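Local coordinates for protein 2',5'-phosphodiesterase 12 (Homo sapiens, PDB 4Z0V) that is a phosphodiesterase-family protein with an endonuclease/exonuclease/phosphatase domain that holds a magnesium ion, at residues Glu142-Thr146 / Val147-Tyr151; Gln419-Ser423 / Val424-Ser428. All coordinates share one frame; numbering follows the deposited sequence. Where two conformers were deposited one is given.

Contact 1 (Glu142-Thr146 / Val147-Tyr151); sequences EFSRT and VLYPY
Phe143 O takes two donors from the last turn of helix 142-148: Val147 N at 2.8 Å, in the usual helical pattern, and Leu148 N at 3.1 Å, one residue further on. Ser144 O then receives Tyr149 N at 2.8 Å, again five residues along, so the helix widens into a pi-type turn before Tyr149 leaves helical geometry. Past that point the contact weakens to a CA-H...O approach of Pro150 CA to Arg145 O.

A further polar grip lies inside residues 142-146. Thr146 OG1 bonds to Glu142 O at 2.8 Å, coming from well above the carbonyl plane, while Thr146 N also reaches that oxygen. With chi1 at 66°, the hydroxyl sits between its own N and carbonyl carbon and folds back over the preceding turn.

The apolar part centres on the Phe143 ring. Val147 CB stands over one face, 4.0 Å from the ring centroid, a CH-pi contact, and Leu148 CD2 comes in obliquely to Phe143 CE2 at 3.7 Å. On the buried side, Ser144 CB lies by Tyr149 CE2, and Leu148 CD1 approaches Ser144 OG, whose bonding partner is Tyr138 O. Tyr149 OH is hydrogen-bonded to Asp429 OD2.

Shared carbonyls and two bonds that span five residues mark a helix whose C-terminal end widens into a pi-type turn, with the N-H groups of Val147, Leu148 and Tyr149 satisfied by its own carbonyls, an exposed apolar patch along one side and Tyr149 set on the inner side.

Contact 2 (Gln419-Ser423 / Val424-Ser428); sequences QALPS and VSHPS
Val424 and Ser425 are the two corner residues of a type I beta turn that runs from Ser423 to His426, and Ser425 N gives a hydrogen bond to Ser423 OG at 3.0 Å. The serine hydroxyl reaches it because chi1 of 74° brings OG back over the turn.

His426 closes the loop with two backbone bonds. Ser423 N meets His426 O almost straight, in the carbonyl plane, at 2.9 Å. In return His426 N reaches Ser423 O at 3.2 Å from far above that carbonyl's plane. The imidazole has Leu421 CD1 over one face, 4.1 Å from its centroid, while Leu421 CD2 lies 3.8 Å from His426 CG; the ring nitrogens are held outside the segments, ND1 by Thr109 OG1 and NE2 by His430 O.

Pro427 turns away and packs on helix 159-172. Ser428 O comes back to Pro422 CA in a CA-H...O contact of 3.3 Å; this buried oxygen has no polar partner in the model. Pro422 itself follows a cis peptide bond.

Together this makes a type I beta turn closed by a single antiparallel bridge, Ser423 with His426, with an ST turn (Ser423 OG to Ser425 N) inside it, in the loop between helix 412-416 and strand 433-439.

Overall arrangement
Contact 1 ends helix 142-148 well before contact 2 opens, in the loop between helix 412-416 and strand 433-439, yet the two sit side by side with centres about 13 Å apart. Both belong to the endonuclease/exonuclease/phosphatase part of the chain, on the same side of its centre. They meet directly: Tyr151 OH probably hydrogen-bonds to Leu421 O at 2.6 Å, and Tyr149 CD1 packs against Pro422 CD at 3.5 Å. Strand 382-384 touches both contacts. Tyr149 and Ser428 lie about 5 and 7 Å by their side chains from the magnesium ion, so two distant parts of the sequence come together beside the metal site.

Contact 1 (Glu142-Thr146 / Val147-Tyr151)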
loop_
_atom_site.group_PDB
_atom_site.type_symbol
_atom_site.label_atom_id
_atom_site.label_comp_id
_atom_site.label_asym_id
_atom_site.label_seq_id
_atom_site.Cartn_x
_atom_site.Cartn_y
_atom_site.Cartn_z
ATOM N N GLU A 142 7.819 -10.800 -20.009
ATOM C CA GLU A 142 8.811 -10.386 -20.998
ATOM C C GLU A 142 8.485 -8.964 -21.511
ATOM O O GLU A 142 9.384 -8.143 -21.688
ATOM C CB GLU A 142 8.831 -11.405 -22.162
ATOM C CG GLU A 142 9.885 -11.119 -23.212
ATOM C CD GLU A 142 9.822 -12.068 -24.391
ATOM O OE1 GLU A 142 9.175 -11.718 -25.403
ATOM O OE2 GLU A 142 10.386 -13.181 -24.283
ATOM N N PHE A 143 7.192 -8.671 -21.711
ATOM C CA PHE A 143 6.725 -7.353 -22.149
ATOM C C PHE A 143 7.136 -6.268 -21.128
ATOM O O PHE A 143 7.674 -5.231 -21.512
ATOM C CB PHE A 143 5.203 -7.387 -22.332
ATOM C CG PHE A 143 4.646 -6.111 -22.906
ATOM C CD1 PHE A 143 4.620 -5.903 -24.280
ATOM C CD2 PHE A 143 4.116 -5.132 -22.078
ATOM C CE1 PHE A 143 4.077 -4.731 -24.812
ATOM C CE2 PHE A 143 3.585 -3.956 -22.612
ATOM C CZ PHE A 143 3.575 -3.761 -23.976
ATOM N N SER A 144 6.962 -6.535 -19.815
ATOM C CA SER A 144 7.408 -5.558 -18.819
ATOM C C SER A 144 8.915 -5.333 -18.855
ATOM O O SER A 144 9.366 -4.199 -18.806
ATOM C CB SER A 144 6.993 -5.983 -17.417
ATOM O OG SER A 144 5.589 -5.796 -17.342
ATOM N N ARG A 145 9.682 -6.399 -18.974
ATOM C CA ARG A 145 11.142 -6.341 -18.962
ATOM C C ARG A 145 11.716 -5.679 -20.200
ATOM O O ARG A 145 12.665 -4.918 -20.070
ATOM C CB ARG A 145 11.739 -7.749 -18.800
ATOM C CG ARG A 145 11.329 -8.395 -17.461
ATOM C CD ARG A 145 11.917 -9.773 -17.201
ATOM N NE ARG A 145 11.159 -10.860 -17.828
ATOM C CZ ARG A 145 11.592 -11.538 -18.885
ATOM N NH1 ARG A 145 12.759 -11.243 -19.437
ATOM N NH2 ARG A 145 10.861 -12.517 -19.400
ATOM N N THR A 146 11.141 -5.937 -21.386
ATOM C CA THR A 146 11.724 -5.453 -22.641
ATOM C C THR A 146 11.031 -4.245 -23.252
ATOM O O THR A 146 11.695 -3.509 -23.974
ATOM C CB THR A 146 11.754 -6.592 -23.686
ATOM O OG1 THR A 146 10.418 -6.945 -24.025
ATOM C CG2 THR A 146 12.499 -7.826 -23.192
ATOM N N VAL A 147 9.718 -4.053 -23.026
ATOM C CA VAL A 147 8.993 -2.914 -23.632
ATOM C C VAL A 147 8.739 -1.812 -22.588
ATOM O O VAL A 147 9.004 -0.641 -22.864
ATOM C CB VAL A 147 7.660 -3.353 -24.332
ATOM C CG1 VAL A 147 6.847 -2.152 -24.841
ATOM C CG2 VAL A 147 7.921 -4.345 -25.465
ATOM N N LEU A 148 8.219 -2.175 -21.400
ATOM C CA LEU A 148 7.874 -1.163 -20.391
ATOM C C LEU A 148 9.072 -0.621 -19.623
ATOM O O LEU A 148 9.172 0.587 -19.450
ATOM C CB LEU A 148 6.855 -1.713 -19.373
ATOM C CG LEU A 148 5.475 -2.174 -19.877
ATOM C CD1 LEU A 148 4.586 -2.559 -18.694
ATOM C CD2 LEU A 148 4.768 -1.087 -20.667
ATOM N N TYR A 149 9.967 -1.498 -19.129
ATOM C CA TYR A 149 11.066 -1.051 -18.278
ATOM C C TYR A 149 12.431 -1.559 -18.800
ATOM O O TYR A 149 13.205 -2.116 -18.025
ATOM C CB TYR A 149 10.810 -1.547 -16.831
ATOM C CG TYR A 149 9.372 -1.443 -16.357
ATOM C CD1 TYR A 149 8.739 -0.207 -16.249
ATOM C CD2 TYR A 149 8.654 -2.580 -15.982
ATOM C CE1 TYR A 149 7.431 -0.099 -15.770
ATOM C CE2 TYR A 149 7.340 -2.486 -15.510
ATOM C CZ TYR A 149 6.734 -1.242 -15.414
ATOM O OH TYR A 149 5.439 -1.129 -14.968
ATOM N N PRO A 150 12.787 -1.324 -20.092
ATOM C CA PRO A 150 14.065 -1.870 -20.602
ATOM C C PRO A 150 15.304 -1.250 -19.952
ATOM O O PRO A 150 16.364 -1.890 -19.904
ATOM C CB PRO A 150 14.009 -1.555 -22.098
ATOM C CG PRO A 150 13.065 -0.390 -22.223
ATOM C CD PRO A 150 12.028 -0.644 -21.161
ATOM N N TYR A 151 15.140 -0.038 -19.400
ATOM C CA TYR A 151 16.156 0.746 -18.705
ATOM C C TYR A 151 16.454 0.215 -17.306
ATOM O O TYR A 151 17.430 0.638 -16.692
ATOM C CB TYR A 151 15.704 2.220 -18.602
ATOM C CG TYR A 151 14.272 2.396 -18.125
ATOM C CD1 TYR A 151 13.944 2.287 -16.775
ATOM C CD2 TYR A 151 13.242 2.650 -19.028
ATOM C CE1 TYR A 151 12.629 2.423 -16.337
ATOM C CE2 TYR A 151 11.920 2.770 -18.603
ATOM C CZ TYR A 151 11.617 2.644 -17.257
ATOM O OH TYR A 151 10.327 2.838 -16.833
#

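Contact 2 (Gln419-Ser423 / Val424-Ser428)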
loop_
_atom_site.group_PDB
_atom_site.type_symbol
_atom_site.label_atom_id
_atom_site.label_comp_id
_atom_site.label_asym_id
_atom_site.label_seq_id
_atom_site.Cartn_x
_atom_site.Cartn_y
_atom_site.Cartn_z
ATOM N N GLN A 419 17.328 6.363 -15.740
ATOM C CA GLN A 419 16.377 6.856 -16.732
ATOM C C GLN A 419 14.987 7.080 -16.116
ATOM O O GLN A 419 14.486 8.196 -16.128
ATOM C CB GLN A 419 16.281 5.967 -17.989
ATOM C CG GLN A 419 15.361 6.610 -19.035
ATOM C CD GLN A 419 15.010 5.724 -20.185
ATOM O OE1 GLN A 419 15.832 4.959 -20.684
ATOM N NE2 GLN A 419 13.786 5.866 -20.671
ATOM N N ALA A 420 14.357 6.020 -15.608
ATOM C CA ALA A 420 13.019 6.138 -15.042
ATOM C C ALA A 420 12.820 5.037 -14.020
ATOM O O ALA A 420 13.808 4.438 -13.545
ATOM C CB ALA A 420 11.967 6.068 -16.156
ATOM N N LEU A 421 11.553 4.765 -13.680
ATOM C CA LEU A 421 11.238 3.787 -12.635
ATOM C C LEU A 421 10.559 2.532 -13.203
ATOM O O LEU A 421 9.897 2.597 -14.235
ATOM C CB LEU A 421 10.315 4.451 -11.591
ATOM C CG LEU A 421 10.785 5.811 -11.011
ATOM C CD1 LEU A 421 9.732 6.393 -10.104
ATOM C CD2 LEU A 421 12.126 5.697 -10.312
ATOM N N PRO A 422 10.644 1.383 -12.526
ATOM C CA PRO A 422 11.442 1.109 -11.320
ATOM C C PRO A 422 12.930 1.107 -11.652
ATOM O O PRO A 422 13.302 1.234 -12.823
ATOM C CB PRO A 422 10.939 -0.265 -10.873
ATOM C CG PRO A 422 10.475 -0.927 -12.126
ATOM C CD PRO A 422 9.967 0.168 -13.023
ATOM N N SER A 423 13.767 0.999 -10.616
ATOM C CA SER A 423 15.212 0.971 -10.773
ATOM C C SER A 423 15.839 0.148 -9.666
ATOM O O SER A 423 15.157 -0.286 -8.709
ATOM C CB SER A 423 15.765 2.393 -10.744
ATOM O OG SER A 423 15.737 2.888 -9.414
ATOM N N VAL A 424 17.173 0.054 -9.708
ATOM C CA VAL A 424 17.913 -0.594 -8.627
ATOM C C VAL A 424 17.701 0.157 -7.280
ATOM O O VAL A 424 17.923 -0.430 -6.232
ATOM C CB VAL A 424 19.433 -0.671 -8.973
ATOM C CG1 VAL A 424 19.669 -1.571 -10.182
ATOM C CG2 VAL A 424 20.028 0.721 -9.213
ATOM N N SER A 425 17.248 1.433 -7.314
ATOM C CA SER A 425 17.092 2.244 -6.122
ATOM C C SER A 425 15.628 2.538 -5.778
ATOM O O SER A 425 15.367 3.214 -4.792
ATOM C CB SER A 425 17.847 3.561 -6.311
ATOM O OG SER A 425 19.225 3.296 -6.523
ATOM N N HIS A 426 14.679 2.045 -6.590
ATOM C CA HIS A 426 13.259 2.355 -6.410
ATOM C C HIS A 426 12.418 1.164 -6.878
ATOM O O HIS A 426 12.472 0.798 -8.052
ATOM C CB HIS A 426 12.936 3.621 -7.215
ATOM C CG HIS A 426 11.595 4.172 -6.872
ATOM N ND1 HIS A 426 11.441 5.101 -5.874
ATOM C CD2 HIS A 426 10.377 3.839 -7.356
ATOM C CE1 HIS A 426 10.140 5.338 -5.794
ATOM N NE2 HIS A 426 9.460 4.613 -6.679
ATOM N N PRO A 427 11.653 0.537 -5.956
ATOM C CA PRO A 427 11.011 -0.746 -6.285
ATOM C C PRO A 427 9.653 -0.723 -6.984
ATOM O O PRO A 427 8.990 -1.759 -7.026
ATOM C CB PRO A 427 10.870 -1.393 -4.900
ATOM C CG PRO A 427 10.579 -0.183 -3.988
ATOM C CD PRO A 427 11.545 0.843 -4.504
ATOM N N SER A 428 9.212 0.410 -7.505
ATOM C CA SER A 428 7.909 0.432 -8.184
ATOM C C SER A 428 7.983 1.420 -9.347
ATOM O O SER A 428 8.943 2.170 -9.423
ATOM C CB SER A 428 6.815 0.842 -7.190
ATOM O OG SER A 428 5.586 1.031 -7.883
#